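Local coordinates for E3 SUMO-protein ligase SIZ1 (Saccharomyces cerevisiae, PDB 3I2D) that acts as an E3 ligase that mediates SUMO attachment to septins and to the replication clamp PCNA, at residues K116-N127 with K193-M204. Sequence-based numbering, arbitrary orientation.
Sequences KHRLYLFSGMIN and KEYKLFGYIVEM
Y120 and V202 meet on one face of an antiparallel strand pair in the PINIT domain, and the two strands illustrate how neighbouring strands are joined by both backbone and side chains. V202 CG2 sits over one face of the Y120 ring, 3.9 Å from its centroid, offset toward the rim. Beyond it the M204 chain, bent at chi2 (-73°), carries SD obliquely to the same ring in a Met-aromatic contact, with CE 3.4 Å from Y120 OH. On the same face, in the opposite direction from M204, the edge of Y200 is directed at the face of F122 in an offset edge-to-face pair, planes 75° apart, and F68 meets the F122 ring as well. The other face holds L119, L121, L197 and I201; I201 reaches D106 and L110 of helix 104-111. At one end E203 CG lies over the H117 imidazole, 4.2 Å from its centroid.

Behind these groups, reciprocal N-H...O=C hydrogen bonds set the register in the hydrogen-bonded pairs R118–V202, Y120–Y200, F122–F198 and G124–K196. Strand 74-90 flanks 195-204, while 169-170 flanks 117-125, where D170 forms a salt bridge with R118. Past the last bridge, a water accepts from N127 N at 3.1 Å and donates to E194 O at 3.1 Å.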
loop_
_atom_site.group_PDB
_atom_site.type_symbol
_atom_site.label_atom_id
_atom_site.label_comp_id
_atom_site.label_asym_id
_atom_site.label_seq_id
_atom_site.Cartn_x
_atom_site.Cartn_y
_atom_site.Cartn_z
ATOM N N LYS A 116 -0.584 7.882 15.030
ATOM C CA LYS A 116 -0.518 7.193 13.761
ATOM C C LYS A 116 0.800 7.510 13.057
ATOM O O LYS A 116 0.864 7.543 11.831
ATOM C CB LYS A 116 -1.691 7.618 12.879
ATOM C CG LYS A 116 -3.044 7.129 13.358
ATOM C CD LYS A 116 -4.110 7.319 12.277
ATOM C CE LYS A 116 -5.458 6.774 12.730
ATOM N NZ LYS A 116 -5.363 5.348 13.168
ATOM N N HIS A 117 1.854 7.749 13.824
ATOM C CA HIS A 117 3.139 8.067 13.222
ATOM C C HIS A 117 4.208 7.082 13.617
ATOM O O HIS A 117 4.206 6.567 14.732
ATOM C CB HIS A 117 3.568 9.472 13.611
ATOM C CG HIS A 117 2.717 10.538 13.006
ATOM N ND1 HIS A 117 1.422 10.775 13.415
ATOM C CD2 HIS A 117 2.946 11.374 11.964
ATOM C CE1 HIS A 117 0.888 11.707 12.647
ATOM N NE2 HIS A 117 1.790 12.087 11.758
ATOM N N ARG A 118 5.132 6.820 12.702
ATOM C CA ARG A 118 6.188 5.860 12.990
ATOM C C ARG A 118 7.473 6.198 12.262
ATOM O O ARG A 118 7.447 6.843 11.217
ATOM C CB ARG A 118 5.725 4.460 12.599
ATOM C CG ARG A 118 4.301 4.163 13.029
ATOM C CD ARG A 118 4.234 2.910 13.858
ATOM N NE ARG A 118 5.157 2.960 14.982
ATOM C CZ ARG A 118 5.419 1.923 15.771
ATOM N NH1 ARG A 118 4.822 0.753 15.557
ATOM N NH2 ARG A 118 6.287 2.047 16.767
ATOM N N LEU A 119 8.601 5.764 12.817
ATOM C CA LEU A 119 9.904 6.024 12.211
ATOM C C LEU A 119 10.335 4.809 11.379
ATOM O O LEU A 119 10.703 3.771 11.926
ATOM C CB LEU A 119 10.932 6.284 13.302
ATOM C CG LEU A 119 12.153 7.141 12.990
ATOM C CD1 LEU A 119 13.328 6.485 13.678
ATOM C CD2 LEU A 119 12.390 7.272 11.488
ATOM N N TYR A 120 10.281 4.938 10.061
ATOM C CA TYR A 120 10.639 3.836 9.182
ATOM C C TYR A 120 12.012 4.006 8.553
ATOM O O TYR A 120 12.423 5.109 8.199
ATOM C CB TYR A 120 9.597 3.692 8.065
ATOM C CG TYR A 120 8.325 2.980 8.461
ATOM C CD1 TYR A 120 8.076 2.626 9.791
ATOM C CD2 TYR A 120 7.379 2.626 7.498
ATOM C CE1 TYR A 120 6.923 1.931 10.149
ATOM C CE2 TYR A 120 6.217 1.932 7.845
ATOM C CZ TYR A 120 6.002 1.587 9.168
ATOM O OH TYR A 120 4.870 0.887 9.509
ATOM N N LEU A 121 12.737 2.910 8.425
ATOM C CA LEU A 121 14.023 2.994 7.778
ATOM C C LEU A 121 13.822 2.350 6.407
ATOM O O LEU A 121 13.258 1.255 6.298
ATOM C CB LEU A 121 15.067 2.245 8.580
ATOM C CG LEU A 121 16.464 2.250 7.972
ATOM C CD1 LEU A 121 16.942 3.679 7.746
ATOM C CD2 LEU A 121 17.386 1.482 8.902
ATOM N N PHE A 122 14.232 3.058 5.361
ATOM C CA PHE A 122 14.103 2.552 3.999
ATOM C C PHE A 122 15.477 2.251 3.439
ATOM O O PHE A 122 16.481 2.787 3.910
ATOM C CB PHE A 122 13.436 3.577 3.069
ATOM C CG PHE A 122 11.973 3.760 3.312
ATOM C CD1 PHE A 122 11.521 4.435 4.439
ATOM C CD2 PHE A 122 11.044 3.251 2.418
ATOM C CE1 PHE A 122 10.177 4.596 4.669
ATOM C CE2 PHE A 122 9.690 3.405 2.641
ATOM C CZ PHE A 122 9.256 4.081 3.769
ATOM N N SER A 123 15.510 1.407 2.418
ATOM C CA SER A 123 16.752 1.062 1.776
ATOM C C SER A 123 16.485 0.877 0.306
ATOM O O SER A 123 15.442 0.382 -0.073
ATOM C CB SER A 123 17.307 -0.223 2.361
ATOM O OG SER A 123 18.495 -0.597 1.697
ATOM N N GLY A 124 17.428 1.287 -0.526
ATOM C CA GLY A 124 17.271 1.129 -1.957
ATOM C C GLY A 124 18.649 1.063 -2.571
ATOM O O GLY A 124 19.625 1.409 -1.923
ATOM N N MET A 125 18.753 0.613 -3.810
ATOM C CA MET A 125 20.068 0.548 -4.437
ATOM C C MET A 125 20.390 1.880 -5.106
ATOM O O MET A 125 19.495 2.578 -5.565
ATOM C CB MET A 125 20.118 -0.552 -5.499
ATOM C CG MET A 125 19.659 -1.905 -5.040
ATOM S SD MET A 125 19.702 -3.020 -6.446
ATOM C CE MET A 125 20.848 -4.228 -5.831
ATOM N N ILE A 126 21.672 2.227 -5.155
ATOM C CA ILE A 126 22.101 3.453 -5.798
ATOM C C ILE A 126 21.917 3.294 -7.316
ATOM O O ILE A 126 21.608 4.248 -8.024
ATOM C CB ILE A 126 23.569 3.759 -5.454
ATOM C CG1 ILE A 126 23.648 4.460 -4.095
ATOM C CG2 ILE A 126 24.176 4.677 -6.491
ATOM C CD1 ILE A 126 23.036 3.694 -2.955
ATOM N N ASN A 127 22.087 2.075 -7.807
ATOM C CA ASN A 127 21.920 1.799 -9.225
ATOM C C ASN A 127 20.947 0.649 -9.377
ATOM O O ASN A 127 21.352 -0.483 -9.612
ATOM C CB ASN A 127 23.268 1.432 -9.859
ATOM C CG ASN A 127 24.119 2.658 -10.169
ATOM O OD1 ASN A 127 23.866 3.361 -11.149
ATOM N ND2 ASN A 127 25.123 2.929 -9.328
ATOM N N LYS A 193 26.368 -4.602 -4.793
ATOM C CA LYS A 193 25.848 -3.311 -5.208
ATOM C C LYS A 193 25.825 -2.369 -4.012
ATOM O O LYS A 193 25.902 -2.825 -2.880
ATOM C CB LYS A 193 24.437 -3.505 -5.769
ATOM C CG LYS A 193 24.323 -4.766 -6.592
ATOM C CD LYS A 193 23.236 -4.695 -7.657
ATOM C CE LYS A 193 23.480 -3.587 -8.678
ATOM N NZ LYS A 193 22.341 -3.524 -9.651
ATOM N N GLU A 194 25.748 -1.062 -4.261
ATOM C CA GLU A 194 25.676 -0.082 -3.180
ATOM C C GLU A 194 24.220 0.215 -2.843
ATOM O O GLU A 194 23.357 0.163 -3.712
ATOM C CB GLU A 194 26.367 1.219 -3.565
ATOM C CG GLU A 194 27.852 1.225 -3.302
ATOM C CD GLU A 194 28.453 2.609 -3.427
ATOM O OE1 GLU A 194 28.299 3.220 -4.512
ATOM O OE2 GLU A 194 29.071 3.082 -2.443
ATOM N N TYR A 195 23.948 0.516 -1.577
ATOM C CA TYR A 195 22.591 0.825 -1.151
ATOM C C TYR A 195 22.589 2.098 -0.310
ATOM O O TYR A 195 23.585 2.446 0.309
ATOM C CB TYR A 195 22.001 -0.300 -0.299
ATOM C CG TYR A 195 21.930 -1.665 -0.942
ATOM C CD1 TYR A 195 23.087 -2.417 -1.175
ATOM C CD2 TYR A 195 20.699 -2.229 -1.264
ATOM C CE1 TYR A 195 23.009 -3.703 -1.706
ATOM C CE2 TYR A 195 20.611 -3.500 -1.790
ATOM C CZ TYR A 195 21.764 -4.233 -2.008
ATOM O OH TYR A 195 21.650 -5.495 -2.526
ATOM N N LYS A 196 21.464 2.790 -0.273
ATOM C CA LYS A 196 21.387 4.000 0.523
ATOM C C LYS A 196 20.147 3.878 1.402
ATOM O O LYS A 196 19.084 3.472 0.932
ATOM C CB LYS A 196 21.303 5.232 -0.389
ATOM C CG LYS A 196 21.666 6.533 0.293
ATOM C CD LYS A 196 21.759 7.666 -0.714
ATOM C CE LYS A 196 22.149 8.999 -0.062
ATOM N NZ LYS A 196 23.511 8.989 0.558
ATOM N N LEU A 197 20.287 4.196 2.683
ATOM C CA LEU A 197 19.161 4.110 3.594
ATOM C C LEU A 197 18.696 5.496 4.002
ATOM O O LEU A 197 19.476 6.441 3.991
ATOM C CB LEU A 197 19.539 3.300 4.830
ATOM C CG LEU A 197 19.825 1.819 4.573
ATOM C CD1 LEU A 197 21.111 1.649 3.763
ATOM C CD2 LEU A 197 19.961 1.115 5.901
ATOM N N PHE A 198 17.415 5.613 4.336
ATOM C CA PHE A 198 16.834 6.876 4.763
ATOM C C PHE A 198 15.916 6.627 5.938
ATOM O O PHE A 198 15.252 5.600 6.008
ATOM C CB PHE A 198 16.000 7.504 3.662
ATOM C CG PHE A 198 16.760 7.818 2.422
ATOM C CD1 PHE A 198 17.076 6.818 1.514
ATOM C CD2 PHE A 198 17.138 9.120 2.144
ATOM C CE1 PHE A 198 17.758 7.117 0.340
ATOM C CE2 PHE A 198 17.817 9.430 0.980
ATOM C CZ PHE A 198 18.128 8.432 0.075
ATOM N N GLY A 199 15.887 7.576 6.863
ATOM C CA GLY A 199 15.020 7.462 8.018
ATOM C C GLY A 199 13.917 8.470 7.805
ATOM O O GLY A 199 14.186 9.645 7.581
ATOM N N TYR A 200 12.674 8.017 7.837
ATOM C CA TYR A 200 11.540 8.912 7.635
ATOM C C TYR A 200 10.490 8.698 8.711
ATOM O O TYR A 200 10.250 7.558 9.145
ATOM C CB TYR A 200 10.834 8.641 6.300
ATOM C CG TYR A 200 11.566 9.032 5.036
ATOM C CD1 TYR A 200 11.922 8.069 4.092
ATOM C CD2 TYR A 200 11.816 10.366 4.732
ATOM C CE1 TYR A 200 12.499 8.427 2.867
ATOM C CE2 TYR A 200 12.390 10.732 3.514
ATOM C CZ TYR A 200 12.726 9.757 2.588
ATOM O OH TYR A 200 13.273 10.121 1.376
ATOM N N ILE A 201 9.875 9.798 9.145
ATOM C CA ILE A 201 8.766 9.713 10.084
ATOM C C ILE A 201 7.625 9.621 9.075
ATOM O O ILE A 201 7.465 10.501 8.226
ATOM C CB ILE A 201 8.595 10.992 10.937
ATOM C CG1 ILE A 201 9.649 11.038 12.037
ATOM C CG2 ILE A 201 7.238 10.995 11.598
ATOM C CD1 ILE A 201 9.595 12.284 12.870
ATOM N N VAL A 202 6.867 8.536 9.127
ATOM C CA VAL A 202 5.767 8.359 8.195
ATOM C C VAL A 202 4.462 8.298 8.953
ATOM O O VAL A 202 4.426 7.974 10.148
ATOM C CB VAL A 202 5.910 7.046 7.372
ATOM C CG1 VAL A 202 7.283 6.997 6.669
ATOM C CG2 VAL A 202 5.725 5.840 8.289
ATOM N N GLU A 203 3.388 8.614 8.251
ATOM C CA GLU A 203 2.083 8.572 8.859
ATOM C C GLU A 203 1.364 7.308 8.424
ATOM O O GLU A 203 1.216 7.043 7.229
ATOM C CB GLU A 203 1.248 9.793 8.457
ATOM C CG GLU A 203 -0.117 9.828 9.162
ATOM C CD GLU A 203 -0.998 10.994 8.745
ATOM O OE1 GLU A 203 -0.643 12.153 9.056
ATOM O OE2 GLU A 203 -2.045 10.743 8.106
ATOM N N MET A 204 0.924 6.530 9.404
ATOM C CA MET A 204 0.190 5.308 9.141
ATOM C C MET A 204 -1.154 5.702 8.566
ATOM O O MET A 204 -1.854 6.536 9.150
ATOM C CB MET A 204 -0.069 4.552 10.438
ATOM C CG MET A 204 1.154 4.114 11.189
ATOM S SD MET A 204 1.921 2.752 10.344
ATOM C CE MET A 204 2.882 3.649 9.096
HETATM O O HOH W 1 23.636 -0.339 -6.734
#